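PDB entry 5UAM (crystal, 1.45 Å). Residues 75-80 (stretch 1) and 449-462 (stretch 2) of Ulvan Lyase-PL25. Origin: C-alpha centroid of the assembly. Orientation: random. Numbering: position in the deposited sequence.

Stretch 1 75-80: QWQGPF
Stretch 2 (449-462) AVTRSLVDLKTAMP

R452, extended throughout (chi1 to chi3 all t, chi4 172°), anchors the contact by gripping the carbonyl of G78: its NH2 and NH1 donate to G78 O at 2.8 and 2.9 Å, so the oxygen lies near the guanidinium plane. The same group is held from its own stretch by a salt bridge, R452 NE to D456 OD2 at 2.8 Å, with R452 NH2 also donating to D456 OD2 at 2.9 Å. A second direct link runs the other way, W76 NE1 donating to T451 O at 2.9 Å (159°).

Two waters bridge the stretches. Water 1 accepts from W76 N (2.9 Å) and donates to D456 OD2 (2.8 Å); water 3 donates to P79 O (2.8 Å) and A460 O (2.7 Å), joining two acceptors that cannot bond each other.

The strand including W76 to F80 continues beyond them; its axis approaches that of helix 454-460 to 8.9 Å, N-to-C directions 30° apart (signed crossing -30°), roughly parallel. W76 CA lies 7.1 Å from R452 CA, G78 CA 6.2 Å from A460 CA, and P79 CA 6.9 Å from M461 CA. S453 caps the helix, its OG accepting from D456 N at 3.1 Å.

W76 (chi1 m, chi2 91°) offers one face to R452 CD, 4.0 Å from the five-membered ring centroid, while W76 CZ2 meets V450 CG1 at 3.8 Å. G78 (phi/psi 85/-166) adopts angles that call for glycine. After a cis peptide, P79 CD packs 3.8 Å from SD of M461 (m, m, m).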

# COMPACT_ATOMS: atom_id res chain seq x y z
N GLN A 75 10.85 -12.06 22.23
CA GLN A 75 12.08 -12.18 21.46
C GLN A 75 11.85 -11.73 20.03
O GLN A 75 10.85 -12.10 19.39
CB GLN A 75 12.57 -13.64 21.43
N TRP A 76 12.78 -10.93 19.52
CA TRP A 76 12.87 -10.58 18.12
C TRP A 76 13.83 -11.52 17.39
O TRP A 76 14.86 -11.94 17.92
CB TRP A 76 13.42 -9.16 17.96
CG TRP A 76 12.47 -8.07 18.32
CD1 TRP A 76 12.30 -7.47 19.54
CD2 TRP A 76 11.56 -7.42 17.42
NE1 TRP A 76 11.33 -6.51 19.45
CE2 TRP A 76 10.87 -6.45 18.17
CE3 TRP A 76 11.25 -7.57 16.06
CZ2 TRP A 76 9.88 -5.63 17.58
CZ3 TRP A 76 10.29 -6.76 15.49
CH2 TRP A 76 9.62 -5.80 16.26
N GLN A 77 13.49 -11.79 16.12
CA GLN A 77 14.37 -12.44 15.17
C GLN A 77 14.60 -11.53 13.98
O GLN A 77 13.68 -10.84 13.54
CB GLN A 77 13.75 -13.73 14.62
CG GLN A 77 13.36 -14.76 15.67
CD GLN A 77 14.54 -15.53 16.18
OE1 GLN A 77 15.31 -16.11 15.41
NE2 GLN A 77 14.69 -15.57 17.50
N GLY A 78 15.81 -11.55 13.45
CA GLY A 78 16.13 -10.77 12.28
C GLY A 78 16.50 -9.35 12.64
O GLY A 78 16.76 -9.03 13.80
N PRO A 79 16.54 -8.48 11.65
CA PRO A 79 16.07 -8.68 10.28
C PRO A 79 17.04 -9.51 9.42
O PRO A 79 18.25 -9.54 9.64
CB PRO A 79 15.99 -7.26 9.75
CG PRO A 79 17.07 -6.53 10.47
CD PRO A 79 17.03 -7.11 11.87
N PHE A 80 16.45 -10.14 8.41
CA PHE A 80 17.17 -10.92 7.43
C PHE A 80 16.80 -10.41 6.05
O PHE A 80 15.65 -10.01 5.81
CB PHE A 80 16.78 -12.42 7.49
CG PHE A 80 17.08 -13.07 8.81
CD1 PHE A 80 18.35 -13.49 9.10
CD2 PHE A 80 16.08 -13.29 9.73
CE1 PHE A 80 18.65 -14.12 10.32
CE2 PHE A 80 16.39 -13.92 10.95
CZ PHE A 80 17.65 -14.32 11.22
N ALA A 449 5.58 1.79 20.97
CA ALA A 449 6.41 0.87 20.22
C ALA A 449 6.64 -0.42 20.99
O ALA A 449 6.70 -0.45 22.23
CB ALA A 449 7.77 1.52 19.94
N VAL A 450 6.78 -1.50 20.23
CA VAL A 450 7.24 -2.79 20.75
C VAL A 450 8.76 -2.72 20.82
O VAL A 450 9.43 -2.70 19.79
CB VAL A 450 6.80 -3.94 19.83
CG1 VAL A 450 7.31 -5.27 20.38
CG2 VAL A 450 5.30 -3.97 19.67
N THR A 451 9.29 -2.69 22.03
CA THR A 451 10.72 -2.43 22.20
C THR A 451 11.57 -3.65 21.89
O THR A 451 11.09 -4.80 21.83
CB THR A 451 11.03 -1.91 23.60
OG1 THR A 451 10.74 -2.91 24.59
CG2 THR A 451 10.20 -0.64 23.92
N ARG A 452 12.85 -3.39 21.68
CA ARG A 452 13.85 -4.42 21.44
C ARG A 452 15.10 -4.13 22.27
O ARG A 452 15.47 -2.97 22.46
CB ARG A 452 14.24 -4.46 19.97
CG ARG A 452 15.25 -5.55 19.64
CD ARG A 452 15.42 -5.78 18.13
NE ARG A 452 16.14 -7.03 17.90
CZ ARG A 452 16.32 -7.59 16.71
NH1 ARG A 452 15.90 -6.99 15.61
NH2 ARG A 452 16.91 -8.76 16.62
N SER A 453 15.74 -5.18 22.77
CA SER A 453 17.02 -5.03 23.44
C SER A 453 18.04 -4.46 22.48
O SER A 453 18.22 -4.97 21.37
CB SER A 453 17.49 -6.41 23.91
OG SER A 453 18.89 -6.45 24.09
N LEU A 454 18.75 -3.42 22.92
CA LEU A 454 19.76 -2.82 22.06
C LEU A 454 20.92 -3.78 21.79
O LEU A 454 21.43 -3.85 20.67
CB LEU A 454 20.28 -1.53 22.69
CG LEU A 454 21.28 -0.74 21.85
CD1 LEU A 454 20.74 -0.42 20.47
CD2 LEU A 454 21.66 0.54 22.60
N VAL A 455 21.32 -4.55 22.80
CA VAL A 455 22.37 -5.56 22.61
C VAL A 455 21.94 -6.55 21.54
O VAL A 455 22.72 -6.94 20.66
CB VAL A 455 22.67 -6.26 23.94
CG1 VAL A 455 23.54 -7.50 23.71
CG2 VAL A 455 23.39 -5.30 24.89
N ASP A 456 20.69 -7.02 21.63
CA ASP A 456 20.16 -7.96 20.65
C ASP A 456 20.15 -7.36 19.26
O ASP A 456 20.52 -8.02 18.28
CB ASP A 456 18.74 -8.35 21.06
CG ASP A 456 18.14 -9.40 20.15
OD1 ASP A 456 18.72 -10.50 20.07
OD2 ASP A 456 17.10 -9.13 19.53
N LEU A 457 19.71 -6.11 19.15
CA LEU A 457 19.60 -5.46 17.84
C LEU A 457 20.98 -5.34 17.22
O LEU A 457 21.18 -5.69 16.05
CB LEU A 457 18.94 -4.09 18.00
CG LEU A 457 18.63 -3.25 16.74
CD1 LEU A 457 17.48 -2.30 17.00
CD2 LEU A 457 19.85 -2.46 16.27
N LYS A 458 21.95 -4.86 17.99
CA LYS A 458 23.30 -4.68 17.46
C LYS A 458 23.89 -6.01 16.99
O LYS A 458 24.55 -6.07 15.95
CB LYS A 458 24.19 -4.02 18.51
CG LYS A 458 23.79 -2.58 18.84
N THR A 459 23.68 -7.08 17.76
CA THR A 459 24.16 -8.39 17.33
C THR A 459 23.51 -8.80 16.01
O THR A 459 24.16 -9.42 15.16
CB THR A 459 23.84 -9.42 18.42
OG1 THR A 459 24.45 -9.02 19.66
CG2 THR A 459 24.37 -10.79 18.03
N ALA A 460 22.25 -8.45 15.82
CA ALA A 460 21.52 -8.94 14.65
C ALA A 460 21.72 -8.08 13.41
O ALA A 460 21.50 -8.58 12.30
CB ALA A 460 20.02 -8.99 14.95
N MET A 461 22.11 -6.82 13.55
CA MET A 461 22.06 -5.93 12.40
C MET A 461 23.14 -6.32 11.39
O MET A 461 24.33 -6.38 11.76
CB MET A 461 22.16 -4.47 12.81
CG MET A 461 20.87 -3.88 13.40
SD MET A 461 19.31 -4.15 12.47
CE MET A 461 19.73 -3.41 10.90
N PRO A 462 22.79 -6.63 10.12
CA PRO A 462 23.75 -7.17 9.15
C PRO A 462 24.73 -6.12 8.60
O PRO A 462 25.66 -5.73 9.31
CB PRO A 462 22.85 -7.71 8.01
CG PRO A 462 21.42 -7.60 8.52
CD PRO A 462 21.45 -6.49 9.50
O HOH W 1 14.95 -10.00 21.14
O HOH W 2 17.74 -11.71 17.37
O HOH W 3 20.08 -10.75 11.42